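Local structure of putative mandelate racemase (Zymomonas mobilis, 2OX4) at residues L279-D290 against M306-H317. The protein binds magnesium in a barrel of the enolase superfamily and probably acts as a dehydratase or related lyase, its exact substrate not being established. Sequence-based numbering, arbitrary orientation. Where two conformers were deposited one is given.
Sequences LEDRSIDVIQPD and MAHIFEVTVQAH
Leu279, near the end of helix 271-280, lays CB over one face of the Phe310 ring, a CH-pi contact 4.1 Å from the ring centroid. Its two methyls part beyond: CD1 meets Met306 CE, while CD2 touches both Ala307 CA and Val312 CG2. Arg282, the positive-phi residue of a Schellman motif, bends at chi2 (48°) and brings its guanidinium to the end of the other helix, which closes with a Schellman motif of its own at Glu311. NE donates to Phe310 O at 2.8 Å, nearly in the guanidinium plane, and NH1 reaches Glu311 O from above the carbonyl plane; Val312 CG2 lies over one guanidinium face. NH1 and NH2 both grip Asp285 OD2, fixing the group's rotation, and Asp285 OD1 has a further partner in Lys256.

Parallel strand pairing begins at Asp285 O, which accepts from Thr313 N (3.1 Å) and from a water that also bonds Thr313 OG1. Ile287 is bonded through both its backbone N and O, donating to Thr313 O and accepting from Gln315 N. With chi1 at 52°, its CG1 sits between backbone N and carbonyl, and CD1 ends 3.7 Å from Ala307 CB against helix 296-309. Beyond the strands, Gln288 NE2 donates to Gln315 OE1 at 2.9 Å from above the carbonyl plane, the amide planes turned 60° apart; Tyr129 also bonds that oxygen. Pro289 O takes His317 N. Finally, Asp290 OD2, on its anti side, receives His317 ND1 at 2.6 Å, in the imidazole plane, which orients the ring beside Glu267, the nearest atom of the His317 side chain about 4 Å from the magnesium ion. Adjacent parallel strands joined through helix 296-309 form a beta-alpha-beta crossover of the TIM-like barrel, and the His-carboxylate pair at their C-terminal ends recalls the His-Asp dyad of mandelate racemase relatives.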
ATOM      1  N   LEU C 279      -3.464   9.783  13.225  1.00  8.30           N
ATOM      2  CA  LEU C 279      -3.254   8.565  14.008  1.00  9.10           C
ATOM      3  C   LEU C 279      -2.942   7.345  13.122  1.00  8.46           C
ATOM      4  O   LEU C 279      -2.012   6.589  13.408  1.00 11.43           O
ATOM      5  CB  LEU C 279      -4.468   8.314  14.911  1.00  9.49           C
ATOM      6  CG  LEU C 279      -4.699   9.343  16.036  1.00  8.64           C
ATOM      7  CD1 LEU C 279      -5.923   8.975  16.847  1.00 15.23           C
ATOM      8  CD2 LEU C 279      -3.478   9.505  16.952  1.00 13.85           C
ATOM      9  N   GLU C 280      -3.696   7.174  12.037  1.00  9.72           N
ATOM     10  CA  GLU C 280      -3.398   6.138  11.038  1.00 12.60           C
ATOM     11  C   GLU C 280      -1.958   6.240  10.506  1.00 17.29           C
ATOM     12  O   GLU C 280      -1.261   5.231  10.401  1.00 14.28           O
ATOM     13  CB  GLU C 280      -4.374   6.218   9.865  1.00 13.54           C
ATOM     14  CG  GLU C 280      -5.804   5.808  10.196  1.00 17.79           C
ATOM     15  CD  GLU C 280      -6.781   6.112   9.048  1.00 26.24           C
ATOM     16  OE1 GLU C 280      -6.546   7.081   8.287  1.00 45.29           O
ATOM     17  OE2 GLU C 280      -7.783   5.384   8.906  1.00 38.28           O
ATOM     18  N   ASP C 281      -1.511   7.459  10.208  1.00 10.86           N
ATOM     19  CA  ASP C 281      -0.146   7.690   9.722  1.00 10.57           C
ATOM     20  C   ASP C 281       0.892   7.693  10.841  1.00 13.67           C
ATOM     21  O   ASP C 281       2.106   7.745  10.565  1.00 12.63           O
ATOM     22  CB  ASP C 281      -0.057   9.042   9.034  1.00  9.39           C
ATOM     23  CG  ASP C 281      -0.789   9.081   7.710  1.00 16.32           C
ATOM     24  OD1 ASP C 281      -1.025  10.198   7.229  1.00 14.75           O
ATOM     25  OD2 ASP C 281      -1.118   8.014   7.152  1.00 15.90           O
ATOM     26  N   ARG C 282       0.410   7.678  12.085  1.00  9.64           N
ATOM     27  CA  ARG C 282       1.233   7.869  13.292  1.00  9.52           C
ATOM     28  C   ARG C 282       2.169   9.096  13.202  1.00 10.71           C
ATOM     29  O   ARG C 282       3.343   9.035  13.569  1.00 11.74           O
ATOM     30  CB  ARG C 282       1.970   6.563  13.675  1.00 12.71           C
ATOM     31  CG  ARG C 282       2.702   6.560  15.049  1.00 10.91           C
ATOM     32  CD  ARG C 282       1.831   7.093  16.176  1.00 11.26           C
ATOM     33  NE  ARG C 282       2.529   7.305  17.461  1.00 11.67           N
ATOM     34  CZ  ARG C 282       3.458   8.240  17.690  1.00 10.20           C
ATOM     35  NH1 ARG C 282       3.964   8.384  18.914  1.00  9.86           N
ATOM     36  NH2 ARG C 282       3.887   9.036  16.713  1.00 13.37           N
ATOM     37  N   SER C 283       1.650  10.205  12.679  1.00  8.47           N
ATOM     38  CA  SER C 283       2.497  11.348  12.375  1.00 10.32           C
ATOM     39  C   SER C 283       2.579  12.384  13.503  1.00 10.85           C
ATOM     40  O   SER C 283       3.420  13.276  13.438  1.00 13.24           O
ATOM     41  CB  SER C 283       2.038  12.025  11.077  1.00  9.77           C
ATOM     42  OG  SER C 283       0.680  12.416  11.184  1.00  9.97           O
ATOM     43  N   ILE C 284       1.686  12.288  14.494  1.00 10.61           N
ATOM     44  CA  ILE C 284       1.679  13.209  15.665  1.00  7.68           C
ATOM     45  C   ILE C 284       2.049  12.417  16.924  1.00 11.28           C
ATOM     46  O   ILE C 284       1.437  11.375  17.223  1.00 11.43           O
ATOM     47  CB  ILE C 284       0.288  13.868  15.901  1.00  8.69           C
ATOM     48  CG1 ILE C 284      -0.164  14.683  14.680  1.00 12.16           C
ATOM     49  CG2 ILE C 284       0.345  14.822  17.073  1.00  9.53           C
ATOM     50  CD1 ILE C 284      -1.566  15.272  14.825  1.00 13.18           C
ATOM     51  N   ASP C 285       3.047  12.913  17.656  1.00  8.21           N
ATOM     52  CA  ASP C 285       3.487  12.303  18.919  1.00  8.21           C
ATOM     53  C   ASP C 285       2.711  12.838  20.123  1.00  9.36           C
ATOM     54  O   ASP C 285       2.474  12.119  21.101  1.00  8.30           O
ATOM     55  CB  ASP C 285       4.992  12.542  19.090  1.00  8.24           C
ATOM     56  CG  ASP C 285       5.795  11.888  17.974  1.00 13.45           C
ATOM     57  OD1 ASP C 285       6.321  12.616  17.108  1.00 11.81           O
ATOM     58  OD2 ASP C 285       5.823  10.637  17.935  1.00 12.24           O
ATOM     59  N   VAL C 286       2.328  14.106  20.054  1.00  7.20           N
ATOM     60  CA  VAL C 286       1.584  14.749  21.141  1.00 10.37           C
ATOM     61  C   VAL C 286       0.440  15.505  20.500  1.00 10.43           C
ATOM     62  O   VAL C 286       0.664  16.458  19.754  1.00  9.91           O
ATOM     63  CB  VAL C 286       2.473  15.745  21.959  1.00  8.68           C
ATOM     64  CG1 VAL C 286       1.637  16.454  23.055  1.00 13.99           C
ATOM     65  CG2 VAL C 286       3.690  15.025  22.589  1.00 12.02           C
ATOM     66  N   ILE C 287      -0.785  15.049  20.727  1.00  7.39           N
ATOM     67  CA  ILE C 287      -1.938  15.725  20.142  1.00  8.15           C
ATOM     68  C   ILE C 287      -2.420  16.833  21.057  1.00  6.23           C
ATOM     69  O   ILE C 287      -2.338  16.722  22.290  1.00  8.79           O
ATOM     70  CB  ILE C 287      -3.115  14.772  19.835  1.00 12.70           C
ATOM     71  CG1 ILE C 287      -3.486  13.943  21.072  1.00 11.43           C
ATOM     72  CG2 ILE C 287      -2.796  13.885  18.595  1.00  9.71           C
ATOM     73  CD1 ILE C 287      -4.912  13.409  21.029  1.00 14.42           C
ATOM     74  N   GLN C 288      -2.929  17.900  20.447  1.00  7.56           N
ATOM     75  CA  GLN C 288      -3.283  19.098  21.199  1.00  9.70           C
ATOM     76  C   GLN C 288      -4.703  19.575  20.923  1.00  8.74           C
ATOM     77  O   GLN C 288      -4.898  20.735  20.556  1.00  9.23           O
ATOM     78  CB  GLN C 288      -2.271  20.228  20.916  1.00  9.06           C
ATOM     79  CG  GLN C 288      -0.791  19.867  21.226  1.00  9.15           C
ATOM     80  CD  GLN C 288       0.184  20.856  20.612  1.00 10.34           C
ATOM     81  OE1 GLN C 288       0.103  21.160  19.430  1.00 12.36           O
ATOM     82  NE2 GLN C 288       1.115  21.362  21.416  1.00  9.61           N
ATOM     83  N   PRO C 289      -5.717  18.698  21.128  1.00  9.92           N
ATOM     84  CA  PRO C 289      -7.080  19.152  20.868  1.00  9.54           C
ATOM     85  C   PRO C 289      -7.426  20.257  21.866  1.00  9.34           C
ATOM     86  O   PRO C 289      -6.929  20.239  23.005  1.00  9.49           O
ATOM     87  CB  PRO C 289      -7.924  17.905  21.163  1.00 11.10           C
ATOM     88  CG  PRO C 289      -7.106  17.100  22.079  1.00  9.01           C
ATOM     89  CD  PRO C 289      -5.689  17.333  21.679  1.00 10.65           C
ATOM     90  N   ASP C 290      -8.221  21.218  21.423  1.00  9.99           N
ATOM     91  CA  ASP C 290      -8.800  22.238  22.297  1.00 11.23           C
ATOM     92  C   ASP C 290     -10.198  21.771  22.693  1.00 10.56           C
ATOM     93  O   ASP C 290     -11.028  21.475  21.825  1.00  9.48           O
ATOM     94  CB  ASP C 290      -8.867  23.573  21.530  1.00  9.36           C
ATOM     95  CG  ASP C 290      -9.269  24.763  22.417  1.00 18.91           C
ATOM     96  OD1 ASP C 290     -10.321  24.713  23.076  1.00 19.76           O
ATOM     97  OD2 ASP C 290      -8.530  25.761  22.441  1.00 17.19           O
ATOM     98  N   MET C 306      -8.613   7.063  21.698  1.00  8.72           N
ATOM     99  CA  MET C 306      -8.103   6.524  20.434  0.50  8.99           C
ATOM    100  C   MET C 306      -6.592   6.760  20.320  1.00  8.37           C
ATOM    101  O   MET C 306      -5.849   5.877  19.910  1.00  9.10           O
ATOM    102  CB  MET C 306      -8.853   7.157  19.249  0.50 11.37           C
ATOM    103  CG  MET C 306      -8.716   6.393  17.936  0.50 23.40           C
ATOM    104  SD  MET C 306      -9.930   6.874  16.677  0.50 10.31           S
ATOM    105  CE  MET C 306      -9.668   8.645  16.581  0.50 18.33           C
ATOM    106  N   ALA C 307      -6.136   7.957  20.706  1.00  8.29           N
ATOM    107  CA  ALA C 307      -4.715   8.309  20.591  1.00  7.73           C
ATOM    108  C   ALA C 307      -3.834   7.369  21.429  1.00  7.97           C
ATOM    109  O   ALA C 307      -2.730   7.031  21.027  1.00  6.90           O
ATOM    110  CB  ALA C 307      -4.474   9.764  21.002  1.00  7.79           C
ATOM    111  N   HIS C 308      -4.348   6.947  22.585  1.00  7.33           N
ATOM    112  CA  HIS C 308      -3.638   6.036  23.480  1.00 10.16           C
ATOM    113  C   HIS C 308      -3.210   4.714  22.813  1.00 10.38           C
ATOM    114  O   HIS C 308      -2.115   4.218  23.108  1.00  7.83           O
ATOM    115  CB  HIS C 308      -4.494   5.760  24.725  1.00  7.80           C
ATOM    116  CG  HIS C 308      -3.744   5.127  25.859  1.00  9.29           C
ATOM    117  ND1 HIS C 308      -2.470   5.510  26.219  1.00 11.83           N
ATOM    118  CD2 HIS C 308      -4.106   4.153  26.729  1.00  9.89           C
ATOM    119  CE1 HIS C 308      -2.077   4.798  27.264  1.00 13.51           C
ATOM    120  NE2 HIS C 308      -3.052   3.969  27.593  1.00 10.60           N
ATOM    121  N   ILE C 309      -4.056   4.187  21.908  1.00  9.36           N
ATOM    122  CA  ILE C 309      -3.787   2.943  21.156  0.50  8.80           C
ATOM    123  C   ILE C 309      -2.528   3.078  20.311  1.00  6.03           C
ATOM    124  O   ILE C 309      -1.861   2.091  19.996  1.00  8.96           O
ATOM    125  CB  ILE C 309      -4.961   2.605  20.177  0.50  7.85           C
ATOM    126  CG1 ILE C 309      -6.290   2.582  20.926  0.50 18.80           C
ATOM    127  CG2 ILE C 309      -4.742   1.265  19.493  0.50 15.74           C
ATOM    128  CD1 ILE C 309      -6.176   1.964  22.263  0.50 10.75           C
ATOM    129  N   PHE C 310      -2.227   4.315  19.930  1.00  7.24           N
ATOM    130  CA  PHE C 310      -1.139   4.597  19.010  1.00  6.64           C
ATOM    131  C   PHE C 310       0.107   5.126  19.740  1.00  6.86           C
ATOM    132  O   PHE C 310       1.054   5.583  19.090  1.00  9.36           O
ATOM    133  CB  PHE C 310      -1.616   5.602  17.950  1.00  8.50           C
ATOM    134  CG  PHE C 310      -2.698   5.051  17.057  1.00 11.83           C
ATOM    135  CD1 PHE C 310      -2.371   4.353  15.903  1.00 12.00           C
ATOM    136  CD2 PHE C 310      -4.040   5.225  17.382  1.00 12.34           C
ATOM    137  CE1 PHE C 310      -3.379   3.827  15.082  1.00 11.61           C
ATOM    138  CE2 PHE C 310      -5.051   4.703  16.568  1.00 12.13           C
ATOM    139  CZ  PHE C 310      -4.710   4.004  15.424  1.00 11.43           C
ATOM    140  N   GLU C 311       0.103   5.024  21.075  1.00  7.67           N
ATOM    141  CA  GLU C 311       1.197   5.534  21.933  1.00  8.25           C
ATOM    142  C   GLU C 311       1.465   7.019  21.641  1.00  7.99           C
ATOM    143  O   GLU C 311       2.603   7.459  21.384  1.00  9.52           O
ATOM    144  CB  GLU C 311       2.471   4.658  21.843  1.00  6.37           C
ATOM    145  CG  GLU C 311       2.256   3.264  22.468  1.00  9.90           C
ATOM    146  CD  GLU C 311       3.459   2.323  22.377  1.00 16.92           C
ATOM    147  OE1 GLU C 311       4.396   2.595  21.584  1.00 12.89           O
ATOM    148  OE2 GLU C 311       3.447   1.294  23.113  1.00 18.53           O
ATOM    149  N   VAL C 312       0.380   7.774  21.676  1.00  6.67           N
ATOM    150  CA  VAL C 312       0.395   9.213  21.481  1.00  9.61           C
ATOM    151  C   VAL C 312      -0.093   9.802  22.798  1.00  9.87           C
ATOM    152  O   VAL C 312      -0.976   9.233  23.446  1.00  8.17           O
ATOM    153  CB  VAL C 312      -0.557   9.612  20.322  1.00  7.56           C
ATOM    154  CG1 VAL C 312      -0.742  11.124  20.226  1.00  9.68           C
ATOM    155  CG2 VAL C 312      -0.039   9.067  18.976  1.00  8.69           C
ATOM    156  N   THR C 313       0.496  10.918  23.218  1.00  8.81           N
ATOM    157  CA  THR C 313       0.040  11.537  24.464  1.00  7.05           C
ATOM    158  C   THR C 313      -0.606  12.878  24.180  1.00 10.43           C
ATOM    159  O   THR C 313      -0.637  13.312  23.035  1.00  9.79           O
ATOM    160  CB  THR C 313       1.164  11.653  25.503  1.00  8.03           C
ATOM    161  OG1 THR C 313       2.207  12.480  25.003  1.00 11.35           O
ATOM    162  CG2 THR C 313       1.711  10.271  25.860  1.00 13.04           C
ATOM    163  N   VAL C 314      -1.151  13.515  25.218  1.00  9.03           N
ATOM    164  CA  VAL C 314      -2.094  14.603  25.030  1.00 12.15           C
ATOM    165  C   VAL C 314      -1.673  15.832  25.832  1.00 13.25           C
ATOM    166  O   VAL C 314      -1.315  15.732  27.008  1.00 12.19           O
ATOM    167  CB  VAL C 314      -3.536  14.192  25.439  1.00  8.69           C
ATOM    168  CG1 VAL C 314      -4.526  15.288  25.051  1.00 11.38           C
ATOM    169  CG2 VAL C 314      -3.927  12.853  24.790  1.00  9.92           C
ATOM    170  N   GLN C 315      -1.711  16.990  25.184  1.00  9.15           N
ATOM    171  CA  GLN C 315      -1.681  18.275  25.897  1.00  9.76           C
ATOM    172  C   GLN C 315      -2.838  19.102  25.357  1.00 10.89           C
ATOM    173  O   GLN C 315      -2.804  19.493  24.201  1.00 11.58           O
ATOM    174  CB  GLN C 315      -0.350  19.010  25.600  1.00  9.34           C
ATOM    175  CG  GLN C 315      -0.344  20.519  26.013  1.00 13.48           C
ATOM    176  CD  GLN C 315      -0.049  21.451  24.850  1.00 11.87           C
ATOM    177  OE1 GLN C 315       1.062  21.473  24.316  1.00 13.26           O
ATOM    178  NE2 GLN C 315      -1.049  22.228  24.451  1.00 10.11           N
ATOM    179  N   ALA C 316      -3.854  19.377  26.174  1.00 10.70           N
ATOM    180  CA  ALA C 316      -4.959  20.198  25.703  1.00 10.81           C
ATOM    181  C   ALA C 316      -4.397  21.536  25.227  1.00  8.68           C
ATOM    182  O   ALA C 316      -3.537  22.126  25.883  1.00  9.53           O
ATOM    183  CB  ALA C 316      -5.994  20.411  26.782  1.00 14.06           C
ATOM    184  N   HIS C 317      -4.874  22.002  24.085  1.00 12.25           N
ATOM    185  CA  HIS C 317      -4.640  23.390  23.706  1.00  9.96           C
ATOM    186  C   HIS C 317      -5.509  24.283  24.570  1.00 10.73           C
ATOM    187  O   HIS C 317      -6.731  24.099  24.636  1.00 12.68           O
ATOM    188  CB  HIS C 317      -4.965  23.620  22.238  1.00 10.33           C
ATOM    189  CG  HIS C 317      -4.882  25.055  21.829  1.00 11.63           C
ATOM    190  ND1 HIS C 317      -5.995  25.863  21.731  1.00 13.17           N
ATOM    191  CD2 HIS C 317      -3.821  25.829  21.497  1.00 13.79           C
ATOM    192  CE1 HIS C 317      -5.622  27.074  21.360  1.00 17.63           C
ATOM    193  NE2 HIS C 317      -4.309  27.080  21.211  1.00 14.77           N
TER
HETATM  194  O   HOH W   1       3.999  11.259  23.338  1.00 12.06           O